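PDB 1AQZ: restrictocin from Aspergillus restrictus, which cleaves RNA as a highly specific fungal ribotoxin, inactivating ribosomes probably by cutting the large-subunit rRNA at a single phosphodiester bond. Local coordinates for residues Asn53-Asn58 against Arg65-Phe70. Numbering follows the deposited sequence.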
loop_
_atom_site.group_PDB
_atom_site.type_symbol
_atom_site.label_atom_id
_atom_site.label_comp_id
_atom_site.label_asym_id
_atom_site.label_seq_id
_atom_site.Cartn_x
_atom_site.Cartn_y
_atom_site.Cartn_z
ATOM N N ASN A 53 -2.807 2.371 8.334
ATOM C CA ASN A 53 -2.129 3.633 8.595
ATOM C C ASN A 53 -2.304 4.002 10.073
ATOM O O ASN A 53 -2.320 5.170 10.422
ATOM C CB ASN A 53 -2.643 4.759 7.707
ATOM C CG ASN A 53 -1.649 5.857 7.581
ATOM O OD1 ASN A 53 -0.479 5.665 7.911
ATOM N ND2 ASN A 53 -2.086 7.015 7.095
ATOM N N GLY A 54 -2.491 2.998 10.920
ATOM C CA GLY A 54 -2.657 3.245 12.334
ATOM C C GLY A 54 -4.076 3.475 12.842
ATOM O O GLY A 54 -4.221 3.761 14.022
ATOM N N TYR A 55 -5.122 3.330 12.004
ATOM C CA TYR A 55 -6.490 3.559 12.452
ATOM C C TYR A 55 -7.239 2.257 12.546
ATOM O O TYR A 55 -6.794 1.250 11.957
ATOM C CB TYR A 55 -7.260 4.388 11.416
ATOM C CG TYR A 55 -6.772 5.784 11.246
ATOM C CD1 TYR A 55 -7.227 6.802 12.075
ATOM C CD2 TYR A 55 -5.820 6.091 10.265
ATOM C CE1 TYR A 55 -6.750 8.095 11.937
ATOM C CE2 TYR A 55 -5.317 7.392 10.118
ATOM C CZ TYR A 55 -5.796 8.390 10.951
ATOM O OH TYR A 55 -5.372 9.690 10.748
ATOM N N ASP A 56 -8.371 2.278 13.270
ATOM C CA ASP A 56 -9.296 1.135 13.290
ATOM C C ASP A 56 -10.371 1.371 12.204
ATOM O O ASP A 56 -10.397 2.436 11.593
ATOM C CB ASP A 56 -9.877 0.875 14.712
ATOM C CG ASP A 56 -10.998 1.826 15.136
ATOM O OD1 ASP A 56 -11.424 2.745 14.397
ATOM O OD2 ASP A 56 -11.486 1.606 16.267
ATOM N N GLY A 57 -11.272 0.429 11.973
ATOM C CA GLY A 57 -12.293 0.570 10.939
ATOM C C GLY A 57 -13.331 1.640 11.152
ATOM O O GLY A 57 -14.139 1.911 10.295
ATOM N N ASN A 58 -13.309 2.250 12.320
ATOM C CA ASN A 58 -14.241 3.308 12.652
ATOM C C ASN A 58 -13.583 4.661 12.525
ATOM O O ASN A 58 -14.187 5.660 12.885
ATOM C CB ASN A 58 -14.725 3.172 14.089
ATOM C CG ASN A 58 -15.864 2.207 14.234
ATOM O OD1 ASN A 58 -16.876 2.282 13.503
ATOM N ND2 ASN A 58 -15.739 1.313 15.208
ATOM N N ARG A 65 0.115 4.738 17.973
ATOM C CA ARG A 65 0.402 4.648 16.557
ATOM C C ARG A 65 0.442 6.009 15.899
ATOM O O ARG A 65 -0.266 6.945 16.305
ATOM C CB ARG A 65 -0.619 3.749 15.905
ATOM C CG ARG A 65 -0.567 2.350 16.479
ATOM C CD ARG A 65 0.247 1.527 15.538
ATOM N NE ARG A 65 -0.624 0.706 14.724
ATOM C CZ ARG A 65 -0.460 0.415 13.432
ATOM N NH1 ARG A 65 0.540 0.896 12.703
ATOM N NH2 ARG A 65 -1.348 -0.358 12.859
ATOM N N THR A 66 1.284 6.116 14.874
ATOM C CA THR A 66 1.468 7.384 14.148
ATOM C C THR A 66 1.210 7.245 12.633
ATOM O O THR A 66 1.913 6.519 11.927
ATOM C CB THR A 66 2.922 7.943 14.399
ATOM O OG1 THR A 66 3.078 8.257 15.796
ATOM C CG2 THR A 66 3.208 9.215 13.540
ATOM N N PRO A 67 0.175 7.923 12.138
ATOM C CA PRO A 67 -0.095 7.815 10.709
ATOM C C PRO A 67 0.974 8.481 9.814
ATOM O O PRO A 67 1.672 9.455 10.200
ATOM C CB PRO A 67 -1.446 8.530 10.552
ATOM C CG PRO A 67 -2.025 8.587 11.931
ATOM C CD PRO A 67 -0.822 8.760 12.812
ATOM N N ILE A 68 1.114 7.930 8.618
ATOM C CA ILE A 68 2.002 8.505 7.621
ATOM C C ILE A 68 1.184 9.650 7.031
ATOM O O ILE A 68 0.002 9.496 6.769
ATOM C CB ILE A 68 2.338 7.467 6.496
ATOM C CG1 ILE A 68 3.283 6.396 7.034
ATOM C CG2 ILE A 68 3.036 8.126 5.317
ATOM C CD1 ILE A 68 3.504 5.268 6.024
ATOM N N LYS A 69 1.792 10.809 6.871
ATOM C CA LYS A 69 1.098 11.933 6.285
ATOM C C LYS A 69 1.497 11.955 4.799
ATOM O O LYS A 69 2.675 11.998 4.497
ATOM C CB LYS A 69 1.560 13.209 6.979
ATOM C CG LYS A 69 0.620 14.400 6.826
ATOM C CD LYS A 69 1.326 15.645 6.236
ATOM C CE LYS A 69 2.506 16.171 7.085
ATOM N NZ LYS A 69 3.204 17.316 6.401
ATOM N N PHE A 70 0.527 11.906 3.889
ATOM C CA PHE A 70 0.791 11.924 2.455
ATOM C C PHE A 70 0.731 13.311 1.842
ATOM O O PHE A 70 1.453 13.580 0.912
ATOM C CB PHE A 70 -0.138 10.962 1.690
ATOM C CG PHE A 70 0.025 9.511 2.099
ATOM C CD1 PHE A 70 1.085 8.754 1.606
ATOM C CD2 PHE A 70 -0.906 8.898 2.968
ATOM C CE1 PHE A 70 1.227 7.398 1.955
ATOM C CE2 PHE A 70 -0.779 7.540 3.333
ATOM C CZ PHE A 70 0.283 6.786 2.832
HETATM O O HOH W 1 1.522 3.897 9.782
#
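The carboxamide of Asn53 faces the backbone of Ile68 and pairs with both its polar groups. Ile68 N donates to Asn53 OD1 at 2.9 Å, nearly straight at 175° though tilted from the carbonyl plane; Asn53 ND2 returns a longer bond of 3.3 Å to Ile68 O, lying in its own amide plane and arriving on a lone pair of the acceptor. Two bonds to one residue fix the rotation of the amide, and chi1 of -158°, which sets CG anti to the backbone N, carries it across. OD1 accepts a second hydrogen bond, from a water 3.3 Å away, which also donates weakly to Thr66 O. In contrast, Asn53 O is buried without a hydrogen-bond partner; it lies against Pro67, with CA at 3.5 Å in a CH...O contact bent to 123° at the hydrogen. Both segments belong to the long irregular connection between strand 49-51 and helix 73-76 in this microbial-ribonuclease fold, where no strand pairing joins them; the Asn53 amide meets the N-H and C=O of Ile68 much as a neighbouring strand's backbone would. Gly54 packs CA 3.7 Å from Arg65 CZ, and the lack of a side chain lets the guanidinium lay the centre of one face directly over that CA. Its backbone also bonds Ile62. Tyr55 crosses Pro67 at about a right angle, with OH 3.7 Å from Pro67 CG. Beyond Asn53, Ile68 CG2 covers one face of the Phe70 ring, and both side chains reach Leu146 of the edge strand 144-146, while Phe70 N donates to Asp76 OD1.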